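Local coordinates for putative fimbrial subunit (Corynebacterium diphtheriae, PDB 4HSS), which serves as the major pilin SpaD, the repeating subunit whose homopolymer probably forms the shaft of an adhesive pilus on the bacterial surface, at residues E25-L30 against F107-L112; L30-K35 against V60-T65; A38-R43 against Y153-E158; K66-L71 against K87-S92; L112-V117 against P131-I136. All coordinates share one frame; numbering follows the deposited sequence.

Overall arrangement
All five contacts lie in the N-terminal part of the chain, contact 3 at its junction with the next region, well away from the calcium site near the C-terminal end. Contacts 1 and 2 share L30 on strand 28-36. In contact 1 this strand pairs edge to edge with strand 104-110; in contact 2 it faces strand 61-67 of the second sheet across the core. Contacts 4 and 5 lie along that second sheet, their centres about 9 Å apart, and L67 N comes 2.8 Å from I114 O between them. Contact 3 is centred about 13 Å from contact 2, and the K34-N156 isopeptide bond joins those two contacts covalently. Nearest atoms of contacts 3 and 4 remain about 16 Å apart.

Contact 1: residues E25-L30 against F107-L112; sequences ERKGSL and FDNLDL
G28 and L30 pair antiparallel with L110 and F107 through a beta bulge: two residues, D108 and N109, stand opposite the single S29, and the chain turns a corner at N109. Backbone bonds do most of the holding. F107 N donates to L30 O over 2.7 Å, nearly straight, while L110 N donates to G28 O at 3.0 Å. S29 CA adds a C-H...O contact to F107 O at 3.1 Å, and its OG is hydrogen-bonded to N149 OD1. A water bridges R26 O and L112 N just beyond the paired residues. The apolar side chains face strand 61-67, where I64 receives L30, F107 and L110. L30 CB lies alongside F107 CB at 4.1 Å, both side chains pointing the same way. On the exposed side the charges meet: the K27 chain, kinked at chi2 (-100°) and chi4 (-90°), runs beside D111, and its NZ takes the anti lone pair of OD1 at 2.8 Å in a salt bridge.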
# COMPACT_ATOMS: atom_id res chain seq x y z
N GLU A 25 3.45 -45.47 28.76
CA GLU A 25 2.68 -44.91 29.88
C GLU A 25 3.20 -43.48 30.14
O GLU A 25 2.79 -42.82 31.10
CB GLU A 25 2.67 -45.81 31.15
CG GLU A 25 3.98 -45.90 31.93
CD GLU A 25 4.10 -47.09 32.87
OE1 GLU A 25 4.66 -46.91 33.97
OE2 GLU A 25 3.64 -48.20 32.51
N ARG A 26 4.07 -42.99 29.23
CA ARG A 26 4.59 -41.63 29.22
C ARG A 26 3.80 -40.74 28.30
O ARG A 26 3.16 -41.19 27.34
CB ARG A 26 6.06 -41.61 28.80
CG ARG A 26 7.00 -41.97 29.93
CD ARG A 26 8.41 -41.52 29.62
NE ARG A 26 8.45 -40.07 29.44
CZ ARG A 26 9.57 -39.36 29.38
NH1 ARG A 26 10.75 -39.95 29.48
NH2 ARG A 26 9.50 -38.04 29.21
N LYS A 27 3.84 -39.45 28.60
CA LYS A 27 3.20 -38.40 27.83
C LYS A 27 4.30 -37.52 27.30
O LYS A 27 5.33 -37.36 27.96
CB LYS A 27 2.17 -37.61 28.67
CG LYS A 27 0.95 -38.44 29.09
CD LYS A 27 -0.26 -38.18 28.21
CE LYS A 27 -1.30 -39.26 28.36
NZ LYS A 27 -1.09 -40.37 27.39
N GLY A 28 4.13 -37.04 26.07
CA GLY A 28 5.10 -36.19 25.42
C GLY A 28 4.68 -34.74 25.36
O GLY A 28 3.69 -34.33 25.98
N SER A 29 5.45 -33.95 24.60
CA SER A 29 5.22 -32.52 24.37
C SER A 29 5.84 -32.08 23.04
O SER A 29 6.76 -32.71 22.52
CB SER A 29 5.78 -31.67 25.51
OG SER A 29 7.20 -31.54 25.47
N LEU A 30 5.34 -30.95 22.54
CA LEU A 30 5.80 -30.25 21.37
C LEU A 30 5.96 -28.77 21.70
O LEU A 30 5.04 -28.15 22.21
CB LEU A 30 4.85 -30.46 20.19
CG LEU A 30 5.17 -29.64 18.93
CD1 LEU A 30 6.50 -30.04 18.34
CD2 LEU A 30 4.04 -29.73 17.91
N PHE A 107 2.77 -27.43 23.54
CA PHE A 107 1.71 -28.43 23.51
C PHE A 107 2.10 -29.54 24.50
O PHE A 107 2.98 -30.33 24.20
CB PHE A 107 1.50 -28.97 22.07
CG PHE A 107 0.98 -27.97 21.07
CD1 PHE A 107 -0.37 -27.83 20.83
CD2 PHE A 107 1.86 -27.16 20.35
CE1 PHE A 107 -0.85 -26.95 19.85
CE2 PHE A 107 1.38 -26.25 19.40
CZ PHE A 107 0.03 -26.15 19.16
N ASP A 108 1.49 -29.54 25.70
CA ASP A 108 1.79 -30.46 26.81
C ASP A 108 0.83 -31.65 26.91
O ASP A 108 -0.24 -31.64 26.28
CB ASP A 108 1.75 -29.70 28.15
CG ASP A 108 3.08 -29.14 28.66
OD1 ASP A 108 4.14 -29.77 28.38
OD2 ASP A 108 3.06 -28.13 29.40
N ASN A 109 1.21 -32.66 27.75
CA ASN A 109 0.47 -33.88 28.08
C ASN A 109 -0.14 -34.51 26.85
O ASN A 109 -1.36 -34.76 26.78
CB ASN A 109 -0.59 -33.60 29.15
CG ASN A 109 -0.03 -33.79 30.53
OD1 ASN A 109 0.05 -34.91 31.05
ND2 ASN A 109 0.45 -32.69 31.13
N LEU A 110 0.72 -34.69 25.84
CA LEU A 110 0.41 -35.22 24.53
C LEU A 110 0.50 -36.71 24.51
O LEU A 110 1.54 -37.26 24.84
CB LEU A 110 1.41 -34.63 23.53
CG LEU A 110 0.91 -33.58 22.54
CD1 LEU A 110 -0.23 -32.76 23.10
CD2 LEU A 110 2.03 -32.67 22.14
N ASP A 111 -0.58 -37.39 24.07
CA ASP A 111 -0.58 -38.84 23.88
C ASP A 111 0.54 -39.16 22.90
O ASP A 111 0.77 -38.38 21.98
CB ASP A 111 -1.93 -39.30 23.31
CG ASP A 111 -3.13 -39.23 24.23
OD1 ASP A 111 -2.99 -39.63 25.42
OD2 ASP A 111 -4.23 -38.90 23.73
N LEU A 112 1.24 -40.26 23.09
CA LEU A 112 2.30 -40.59 22.13
C LEU A 112 1.66 -40.92 20.78
O LEU A 112 0.60 -41.54 20.74
CB LEU A 112 3.20 -41.75 22.64
CG LEU A 112 3.98 -41.51 23.95
CD1 LEU A 112 4.92 -42.64 24.22
CD2 LEU A 112 4.73 -40.17 23.96
O HOH W 1 1.26 -42.12 25.46

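Contact 2: residues L30-K35 against V60-T65; sequences LTLHKK and VTFKIT
L32 reaches across the core to F62 and sets its CD1 methyl over one face of the ring, 3.5 Å from CG and displaced toward the rim, a CH-pi contact 3.9 Å from the centroid. The same ring meets K34 differently: CD comes to its edge, in plane, 3.9 Å from CE2, the two side chains crossing at about a right angle. Further along, K34 CE touches V60 CG1 at 4.1 Å. At the other end the side chains of L30 and I64 slide past each other in opposite directions, CD2 of L30 3.8 Å from CG2 of I64.

K34 is positioned by more than packing. Its CG stands opposite the backbone N (chi1 -168°), and bends at chi2 and chi4 bring NZ to N156, where an isopeptide bond to CG of that asparagine fixes the tip; a weak hydrogen bond from NZ to K35 O is added. E119 packs against both K34 and F62, so the cross-link is flanked by an acid and an aromatic ring, as in other CnaB-type domains. The two segments run roughly antiparallel, 157° apart, in facing sheets: strand 28-36 lies between strands 104-110 and 149-166, and strand 61-67 between 93-98 and 113-121.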
# COMPACT_ATOMS: atom_id res chain seq x y z
N LEU A 30 5.34 -30.95 22.54
CA LEU A 30 5.80 -30.25 21.37
C LEU A 30 5.96 -28.77 21.70
O LEU A 30 5.04 -28.15 22.21
CB LEU A 30 4.85 -30.46 20.19
CG LEU A 30 5.17 -29.64 18.93
CD1 LEU A 30 6.50 -30.04 18.34
CD2 LEU A 30 4.04 -29.73 17.91
N THR A 31 7.13 -28.21 21.40
CA THR A 31 7.45 -26.82 21.65
C THR A 31 7.86 -26.19 20.34
O THR A 31 8.90 -26.54 19.76
CB THR A 31 8.54 -26.70 22.72
OG1 THR A 31 8.06 -27.32 23.91
CG2 THR A 31 8.94 -25.25 22.99
N LEU A 32 7.06 -25.20 19.91
CA LEU A 32 7.29 -24.47 18.68
C LEU A 32 7.95 -23.15 18.99
O LEU A 32 7.49 -22.44 19.89
CB LEU A 32 5.97 -24.27 17.91
CG LEU A 32 5.25 -25.57 17.49
CD1 LEU A 32 3.90 -25.29 16.98
CD2 LEU A 32 6.03 -26.32 16.43
N HIS A 33 9.06 -22.85 18.30
CA HIS A 33 9.76 -21.57 18.46
C HIS A 33 9.65 -20.81 17.16
O HIS A 33 10.53 -20.88 16.29
CB HIS A 33 11.23 -21.76 18.89
CG HIS A 33 11.42 -22.28 20.28
ND1 HIS A 33 11.19 -21.49 21.38
CD2 HIS A 33 11.86 -23.48 20.69
CE1 HIS A 33 11.46 -22.25 22.43
NE2 HIS A 33 11.87 -23.46 22.06
N LYS A 34 8.51 -20.11 17.01
CA LYS A 34 8.13 -19.37 15.83
C LYS A 34 9.07 -18.23 15.56
O LYS A 34 9.36 -17.40 16.43
CB LYS A 34 6.68 -18.89 15.92
CG LYS A 34 6.11 -18.36 14.59
CD LYS A 34 6.25 -19.37 13.47
CE LYS A 34 5.46 -18.95 12.26
NZ LYS A 34 6.12 -17.91 11.43
N LYS A 35 9.56 -18.23 14.33
CA LYS A 35 10.49 -17.23 13.88
C LYS A 35 9.98 -16.57 12.62
O LYS A 35 9.35 -17.20 11.76
CB LYS A 35 11.88 -17.85 13.65
CG LYS A 35 12.64 -18.21 14.92
CD LYS A 35 13.33 -17.00 15.52
CE LYS A 35 14.03 -17.38 16.80
NZ LYS A 35 14.00 -16.27 17.78
N VAL A 60 1.01 -15.95 16.37
CA VAL A 60 0.73 -17.03 15.43
C VAL A 60 0.14 -18.19 16.21
O VAL A 60 0.74 -18.63 17.19
CB VAL A 60 1.97 -17.45 14.62
CG1 VAL A 60 1.66 -18.62 13.69
CG2 VAL A 60 2.51 -16.26 13.82
N THR A 61 -1.03 -18.70 15.74
CA THR A 61 -1.72 -19.85 16.33
C THR A 61 -1.38 -21.12 15.56
O THR A 61 -1.39 -21.15 14.33
CB THR A 61 -3.26 -19.62 16.39
OG1 THR A 61 -3.55 -18.41 17.08
CG2 THR A 61 -4.01 -20.79 17.06
N PHE A 62 -1.13 -22.18 16.30
CA PHE A 62 -0.86 -23.47 15.71
C PHE A 62 -1.86 -24.50 16.15
O PHE A 62 -2.26 -24.52 17.32
CB PHE A 62 0.56 -23.95 16.04
CG PHE A 62 1.60 -23.34 15.12
CD1 PHE A 62 1.82 -23.87 13.84
CD2 PHE A 62 2.38 -22.27 15.53
CE1 PHE A 62 2.80 -23.32 13.01
CE2 PHE A 62 3.36 -21.73 14.69
CZ PHE A 62 3.55 -22.25 13.43
N LYS A 63 -2.27 -25.36 15.20
CA LYS A 63 -3.18 -26.47 15.47
C LYS A 63 -2.47 -27.77 15.22
O LYS A 63 -1.98 -27.98 14.11
CB LYS A 63 -4.45 -26.38 14.61
CG LYS A 63 -5.45 -27.51 14.86
CD LYS A 63 -6.63 -27.48 13.90
CE LYS A 63 -7.83 -28.16 14.51
NZ LYS A 63 -9.00 -28.19 13.58
N ILE A 64 -2.41 -28.64 16.23
CA ILE A 64 -1.83 -29.99 16.16
C ILE A 64 -2.97 -30.99 16.05
O ILE A 64 -4.02 -30.81 16.67
CB ILE A 64 -0.88 -30.35 17.34
CG1 ILE A 64 -1.63 -30.35 18.70
CG2 ILE A 64 0.34 -29.42 17.32
CD1 ILE A 64 -1.03 -31.09 19.78
N THR A 65 -2.78 -32.04 15.25
CA THR A 65 -3.82 -33.04 15.03
C THR A 65 -3.21 -34.44 15.13
O THR A 65 -2.41 -34.80 14.28
CB THR A 65 -4.49 -32.76 13.65
OG1 THR A 65 -4.95 -31.41 13.65
CG2 THR A 65 -5.64 -33.74 13.32

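Contact 3: residues A38-R43 against Y153-E158; sequences AESEKR and YPKNTE
K155 folds its side chain against the loop A38-S40 like a hook. Bends at chi2 (-65°) and chi4 (-70°) lay the methylenes along the loop backbone: CG rests on E39 CA at 3.8 Å and CD on A38 O at 3.6 Å. Beyond them the ammonium turns back between two oxygens. One is S40 OG, 3.2 Å from NZ in a weak hydrogen bond, the serine CB pointing toward the strand. The other is Y153 O, two residues earlier in K155's own segment, which NZ meets at 3.1 Å from well above the carbonyl plane (48° out of it). S40 and Y153 thus hold the amine in common. Y153 is itself tied by its OH to M49 N and sets its ring against H33. Next along the strand, N156 turns the opposite way from K155, into the protein, where it is joined to K34. The contact therefore lays a surface loop over the outer side of the strand that carries the asparagine of a CnaB-type Lys-Asn isopeptide cross-link.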
# COMPACT_ATOMS: atom_id res chain seq x y z
N ALA A 38 13.85 -16.27 7.16
CA ALA A 38 14.08 -17.22 6.06
C ALA A 38 13.96 -18.67 6.52
O ALA A 38 14.46 -19.03 7.60
CB ALA A 38 15.45 -16.97 5.45
N GLU A 39 13.30 -19.50 5.68
CA GLU A 39 13.03 -20.93 5.87
C GLU A 39 14.31 -21.74 6.17
O GLU A 39 15.39 -21.39 5.69
CB GLU A 39 12.30 -21.50 4.62
CG GLU A 39 11.99 -22.99 4.65
CD GLU A 39 10.67 -23.40 4.05
OE1 GLU A 39 9.63 -23.20 4.73
OE2 GLU A 39 10.66 -23.98 2.94
N SER A 40 14.17 -22.80 7.00
CA SER A 40 15.26 -23.69 7.39
C SER A 40 15.35 -24.86 6.41
O SER A 40 14.57 -25.82 6.52
CB SER A 40 15.07 -24.19 8.82
OG SER A 40 14.98 -23.15 9.78
N GLU A 41 16.31 -24.79 5.47
CA GLU A 41 16.54 -25.87 4.51
C GLU A 41 17.47 -26.92 5.16
O GLU A 41 18.09 -27.74 4.48
CB GLU A 41 17.11 -25.32 3.19
CG GLU A 41 16.16 -24.41 2.43
CD GLU A 41 16.79 -23.60 1.32
OE1 GLU A 41 17.78 -24.08 0.71
OE2 GLU A 41 16.29 -22.49 1.03
N LYS A 42 17.52 -26.87 6.50
CA LYS A 42 18.25 -27.71 7.45
C LYS A 42 17.22 -28.54 8.23
O LYS A 42 16.36 -27.98 8.93
CB LYS A 42 19.10 -26.78 8.38
CG LYS A 42 19.47 -27.31 9.77
CD LYS A 42 19.78 -26.14 10.71
CE LYS A 42 19.94 -26.56 12.16
NZ LYS A 42 20.31 -25.41 13.03
N ARG A 43 17.26 -29.88 8.04
CA ARG A 43 16.34 -30.78 8.74
C ARG A 43 16.72 -30.76 10.22
O ARG A 43 17.87 -31.03 10.58
CB ARG A 43 16.38 -32.19 8.12
CG ARG A 43 15.55 -33.25 8.86
CD ARG A 43 16.39 -34.47 9.20
NE ARG A 43 17.55 -34.12 10.04
CZ ARG A 43 18.64 -34.87 10.18
NH1 ARG A 43 18.74 -36.03 9.54
NH2 ARG A 43 19.64 -34.47 10.95
N TYR A 153 11.14 -25.40 14.91
CA TYR A 153 11.33 -23.99 14.62
C TYR A 153 10.62 -23.61 13.32
O TYR A 153 11.28 -23.49 12.28
CB TYR A 153 12.84 -23.65 14.56
CG TYR A 153 13.56 -23.93 15.87
CD1 TYR A 153 13.83 -22.91 16.78
CD2 TYR A 153 13.91 -25.23 16.23
CE1 TYR A 153 14.44 -23.17 18.01
CE2 TYR A 153 14.52 -25.50 17.45
CZ TYR A 153 14.79 -24.47 18.33
OH TYR A 153 15.41 -24.75 19.53
N PRO A 154 9.27 -23.43 13.35
CA PRO A 154 8.55 -23.04 12.12
C PRO A 154 8.94 -21.65 11.64
O PRO A 154 9.30 -20.80 12.46
CB PRO A 154 7.06 -23.10 12.51
CG PRO A 154 7.02 -23.64 13.88
CD PRO A 154 8.35 -23.49 14.51
N LYS A 155 8.88 -21.41 10.31
CA LYS A 155 9.29 -20.12 9.76
C LYS A 155 8.14 -19.38 9.08
O LYS A 155 7.15 -19.99 8.67
CB LYS A 155 10.48 -20.29 8.79
CG LYS A 155 11.79 -20.76 9.46
CD LYS A 155 12.40 -19.76 10.45
CE LYS A 155 13.71 -20.20 11.06
NZ LYS A 155 13.56 -21.35 12.00
N ASN A 156 8.27 -18.05 9.02
CA ASN A 156 7.32 -17.09 8.45
C ASN A 156 8.05 -15.92 7.85
O ASN A 156 9.19 -15.65 8.22
CB ASN A 156 6.38 -16.56 9.54
CG ASN A 156 5.59 -17.62 10.24
OD1 ASN A 156 4.59 -18.11 9.72
N THR A 157 7.38 -15.17 7.01
CA THR A 157 7.97 -14.00 6.37
C THR A 157 6.99 -12.85 6.49
O THR A 157 5.80 -13.01 6.22
CB THR A 157 8.32 -14.36 4.91
OG1 THR A 157 9.27 -15.43 4.90
CG2 THR A 157 8.89 -13.20 4.12
N GLU A 158 7.50 -11.70 6.93
CA GLU A 158 6.75 -10.46 7.06
C GLU A 158 6.84 -9.73 5.72
O GLU A 158 7.94 -9.50 5.21
CB GLU A 158 7.33 -9.62 8.21
CG GLU A 158 6.33 -8.66 8.85
CD GLU A 158 6.89 -7.71 9.90
OE1 GLU A 158 7.70 -8.15 10.75
OE2 GLU A 158 6.49 -6.52 9.89

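Contact 4: residues K66-L71 against K87-S92; sequences KLNFDL and KGHETS
K66 O is gripped twice by T91. The hydroxyl OG1 donates to it at 2.6 Å, arriving 51° above the carbonyl plane, and T91 N adds a weak bond at 3.3 Å. The threonine's first torsion sets OG1 between its own backbone N and carbonyl carbon, which leaves CG2 to lean on N68 N. Two residues on, N68 N gives H89 O a bond of 3.0 Å, and L67 CA makes a C-H...O contact with the same oxygen at 3.2 Å. L67 and E90 between these bonds form an antiparallel non-hydrogen-bonded pair.

The side chains of N68 and F69 then close round H89. From the edge of the imidazole, near its plane, N68 ND2 donates weakly to ND1 at 3.5 Å, the amide turned 53° from the ring. F69 comes over an imidazole face instead, edge first, in a T-shaped pair with centroids 5.0 Å apart and planes at 71°; its CE2 also meets H89 CB at 3.5 Å. F79 and P80 pack on F69 as well. The contact closes the loop bearing helix 83-86, at the end of strand 61-67, where L67 pairs with I114 of strand 113-121 and K66 with T93 of strand 93-98.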
# COMPACT_ATOMS: atom_id res chain seq x y z
N LYS A 66 -3.59 -35.23 16.18
CA LYS A 66 -3.20 -36.62 16.37
C LYS A 66 -3.72 -37.44 15.17
O LYS A 66 -4.85 -37.23 14.74
CB LYS A 66 -3.75 -37.16 17.70
CG LYS A 66 -3.07 -38.44 18.20
CD LYS A 66 -3.76 -39.00 19.43
CE LYS A 66 -3.39 -40.43 19.74
NZ LYS A 66 -4.25 -41.01 20.81
N LEU A 67 -2.89 -38.29 14.59
CA LEU A 67 -3.27 -39.07 13.41
C LEU A 67 -3.60 -40.52 13.82
O LEU A 67 -3.18 -40.94 14.90
CB LEU A 67 -2.16 -39.01 12.34
CG LEU A 67 -1.74 -37.61 11.88
CD1 LEU A 67 -0.59 -37.69 10.97
CD2 LEU A 67 -2.85 -36.87 11.17
N ASN A 68 -4.43 -41.26 13.02
CA ASN A 68 -4.91 -42.63 13.38
C ASN A 68 -3.80 -43.71 13.71
O ASN A 68 -4.10 -44.72 14.37
CB ASN A 68 -5.86 -43.20 12.31
CG ASN A 68 -5.27 -43.32 10.92
OD1 ASN A 68 -4.05 -43.39 10.72
ND2 ASN A 68 -6.13 -43.40 9.90
N PHE A 69 -2.54 -43.47 13.28
CA PHE A 69 -1.35 -44.33 13.34
C PHE A 69 -0.98 -44.80 14.74
O PHE A 69 -0.95 -43.99 15.67
CB PHE A 69 -0.17 -43.63 12.67
CG PHE A 69 -0.42 -43.37 11.20
CD1 PHE A 69 -0.14 -44.34 10.24
CD2 PHE A 69 -1.00 -42.19 10.77
CE1 PHE A 69 -0.39 -44.12 8.89
CE2 PHE A 69 -1.28 -41.98 9.42
CZ PHE A 69 -0.97 -42.95 8.49
N ASP A 70 -0.74 -46.12 14.89
CA ASP A 70 -0.42 -46.75 16.17
C ASP A 70 1.07 -47.02 16.27
O ASP A 70 1.63 -47.82 15.51
CB ASP A 70 -1.25 -48.05 16.40
CG ASP A 70 -1.10 -48.72 17.77
OD1 ASP A 70 -1.49 -49.90 17.90
OD2 ASP A 70 -0.60 -48.06 18.73
N LEU A 71 1.72 -46.33 17.20
CA LEU A 71 3.15 -46.45 17.43
C LEU A 71 3.49 -47.76 18.14
O LEU A 71 4.52 -48.37 17.85
CB LEU A 71 3.62 -45.25 18.26
CG LEU A 71 4.19 -44.11 17.45
CD1 LEU A 71 3.13 -43.46 16.57
CD2 LEU A 71 4.83 -43.08 18.34
N LYS A 87 -2.93 -36.64 4.90
CA LYS A 87 -4.29 -36.40 4.41
C LYS A 87 -5.11 -37.69 4.40
O LYS A 87 -4.68 -38.70 3.85
CB LYS A 87 -4.28 -35.75 3.02
CG LYS A 87 -3.79 -34.31 3.08
CD LYS A 87 -3.58 -33.69 1.70
CE LYS A 87 -3.04 -32.28 1.81
NZ LYS A 87 -2.81 -31.67 0.48
N GLY A 88 -6.25 -37.63 5.09
CA GLY A 88 -7.16 -38.77 5.23
C GLY A 88 -6.93 -39.60 6.47
O GLY A 88 -7.61 -40.62 6.65
N HIS A 89 -5.99 -39.19 7.34
CA HIS A 89 -5.68 -39.94 8.56
C HIS A 89 -5.81 -39.08 9.84
O HIS A 89 -5.21 -39.40 10.86
CB HIS A 89 -4.28 -40.57 8.46
CG HIS A 89 -4.03 -41.31 7.19
ND1 HIS A 89 -4.76 -42.44 6.84
CD2 HIS A 89 -3.14 -41.05 6.21
CE1 HIS A 89 -4.31 -42.81 5.65
NE2 HIS A 89 -3.32 -42.02 5.24
N GLU A 90 -6.68 -38.07 9.79
CA GLU A 90 -6.95 -37.12 10.88
C GLU A 90 -7.93 -37.69 11.90
O GLU A 90 -8.81 -38.46 11.54
CB GLU A 90 -7.49 -35.78 10.32
CG GLU A 90 -6.58 -35.08 9.30
CD GLU A 90 -6.78 -35.39 7.83
OE1 GLU A 90 -7.55 -36.33 7.51
OE2 GLU A 90 -6.17 -34.69 6.98
N THR A 91 -7.77 -37.30 13.17
CA THR A 91 -8.63 -37.68 14.29
C THR A 91 -9.24 -36.43 14.95
O THR A 91 -8.84 -35.30 14.64
CB THR A 91 -7.90 -38.55 15.33
OG1 THR A 91 -7.01 -37.76 16.11
CG2 THR A 91 -7.20 -39.75 14.73
N SER A 92 -10.22 -36.65 15.86
CA SER A 92 -10.95 -35.61 16.60
C SER A 92 -10.07 -34.95 17.69
O SER A 92 -10.42 -33.88 18.19
CB SER A 92 -12.20 -36.22 17.23
OG SER A 92 -11.86 -37.11 18.29

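Contact 5: residues L112-V117 against P131-I136; sequences LGIYLV and PFIVSI
V117 sits against the ring of F132, and its three side-chain carbons share out the neighbours. CB lies over the centre of one ring face, 3.7 Å from the centroid and 12° off the normal, a clear CH-pi contact. CG1, opposite the backbone N (chi1 -173°), goes to the far end of the ring and touches CZ at 3.5 Å. CG2 lies by CE2 of the same ring and touches V134 CG2 at 3.8 Å. The phenyl is brought there by a chi1 of 60°, which lays the ring against V117, its partner on the adjacent strand.

Beneath these side chains the backbones pair in regular antiparallel fashion. G113, Y115 and V117 form hydrogen-bonded pairs with I136, V134 and F132, giving six bonds; that of V117 N to F132 O (2.7 Å) is close to straight. On the V117 face, L30 and L32 of strand 28-36 cover the pair, and Y115 CD1 meets I136 CD1 at 4.0 Å, while the Y115 OH is hydrogen-bonded to D111 O. The other face carries I114, whose CG2 meets I133 CG2 (3.8 Å), and L116, whose CB meets I133 CD1; I133 also touches A86 of helix 83-86. Strand 132-136 is one of the two outermost strands of a four-stranded antiparallel sheet, one half of the two-sheet sandwich of a prealbumin-like, CnaB-type pilin domain.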
# COMPACT_ATOMS: atom_id res chain seq x y z
N LEU A 112 1.24 -40.26 23.09
CA LEU A 112 2.30 -40.59 22.13
C LEU A 112 1.66 -40.92 20.78
O LEU A 112 0.60 -41.54 20.74
CB LEU A 112 3.20 -41.75 22.64
CG LEU A 112 3.98 -41.51 23.95
CD1 LEU A 112 4.92 -42.64 24.22
CD2 LEU A 112 4.73 -40.17 23.96
N GLY A 113 2.27 -40.43 19.70
CA GLY A 113 1.76 -40.66 18.34
C GLY A 113 2.33 -39.75 17.28
O GLY A 113 3.35 -39.09 17.48
N ILE A 114 1.68 -39.76 16.11
CA ILE A 114 2.04 -38.92 14.97
C ILE A 114 1.06 -37.76 14.91
O ILE A 114 -0.15 -37.96 15.01
CB ILE A 114 2.14 -39.68 13.59
CG1 ILE A 114 2.92 -40.99 13.68
CG2 ILE A 114 2.66 -38.76 12.45
CD1 ILE A 114 4.35 -40.90 14.15
N TYR A 115 1.59 -36.56 14.74
CA TYR A 115 0.84 -35.33 14.69
C TYR A 115 1.16 -34.53 13.48
O TYR A 115 2.32 -34.41 13.07
CB TYR A 115 1.15 -34.47 15.94
CG TYR A 115 0.63 -35.04 17.24
CD1 TYR A 115 1.35 -35.98 17.96
CD2 TYR A 115 -0.57 -34.58 17.79
CE1 TYR A 115 0.87 -36.52 19.15
CE2 TYR A 115 -1.05 -35.08 19.00
CZ TYR A 115 -0.34 -36.07 19.66
OH TYR A 115 -0.81 -36.55 20.86
N LEU A 116 0.11 -33.89 12.95
CA LEU A 116 0.17 -32.91 11.88
C LEU A 116 0.13 -31.55 12.53
O LEU A 116 -0.74 -31.30 13.38
CB LEU A 116 -1.02 -33.12 10.94
CG LEU A 116 -1.33 -32.01 9.97
CD1 LEU A 116 -0.23 -31.88 8.93
CD2 LEU A 116 -2.65 -32.27 9.33
N VAL A 117 1.07 -30.67 12.17
CA VAL A 117 1.18 -29.32 12.72
C VAL A 117 0.84 -28.29 11.62
O VAL A 117 1.57 -28.20 10.63
CB VAL A 117 2.58 -29.09 13.35
CG1 VAL A 117 2.64 -27.75 14.09
CG2 VAL A 117 2.97 -30.24 14.28
N PRO A 131 2.54 -26.78 6.30
CA PRO A 131 2.30 -27.70 7.42
C PRO A 131 3.34 -28.83 7.49
O PRO A 131 3.93 -29.19 6.47
CB PRO A 131 0.90 -28.28 7.13
CG PRO A 131 0.29 -27.34 6.12
CD PRO A 131 1.45 -26.84 5.31
N PHE A 132 3.57 -29.37 8.68
CA PHE A 132 4.57 -30.41 8.88
C PHE A 132 4.06 -31.50 9.80
O PHE A 132 3.03 -31.33 10.46
CB PHE A 132 5.88 -29.81 9.40
CG PHE A 132 5.85 -29.07 10.72
CD1 PHE A 132 5.53 -27.72 10.77
CD2 PHE A 132 6.25 -29.70 11.90
CE1 PHE A 132 5.57 -27.02 11.99
CE2 PHE A 132 6.30 -29.00 13.10
CZ PHE A 132 5.99 -27.66 13.14
N ILE A 133 4.78 -32.64 9.82
CA ILE A 133 4.48 -33.85 10.59
C ILE A 133 5.53 -34.02 11.69
O ILE A 133 6.71 -33.79 11.43
CB ILE A 133 4.42 -35.07 9.58
CG1 ILE A 133 3.15 -35.05 8.70
CG2 ILE A 133 4.62 -36.42 10.23
CD1 ILE A 133 1.79 -35.33 9.41
N VAL A 134 5.09 -34.40 12.90
CA VAL A 134 6.00 -34.69 14.02
C VAL A 134 5.56 -36.00 14.70
O VAL A 134 4.38 -36.30 14.81
CB VAL A 134 6.22 -33.55 15.06
CG1 VAL A 134 6.91 -32.34 14.44
CG2 VAL A 134 4.94 -33.15 15.78
N SER A 135 6.55 -36.76 15.16
CA SER A 135 6.39 -38.02 15.86
C SER A 135 6.74 -37.80 17.33
O SER A 135 7.76 -37.16 17.62
CB SER A 135 7.27 -39.10 15.23
OG SER A 135 7.20 -40.29 15.99
N ILE A 136 5.89 -38.30 18.26
CA ILE A 136 6.07 -38.19 19.71
C ILE A 136 6.01 -39.59 20.28
O ILE A 136 4.92 -40.17 20.28
CB ILE A 136 5.05 -37.21 20.38
CG1 ILE A 136 5.20 -35.78 19.81
CG2 ILE A 136 5.18 -37.21 21.91
CD1 ILE A 136 4.36 -34.82 20.36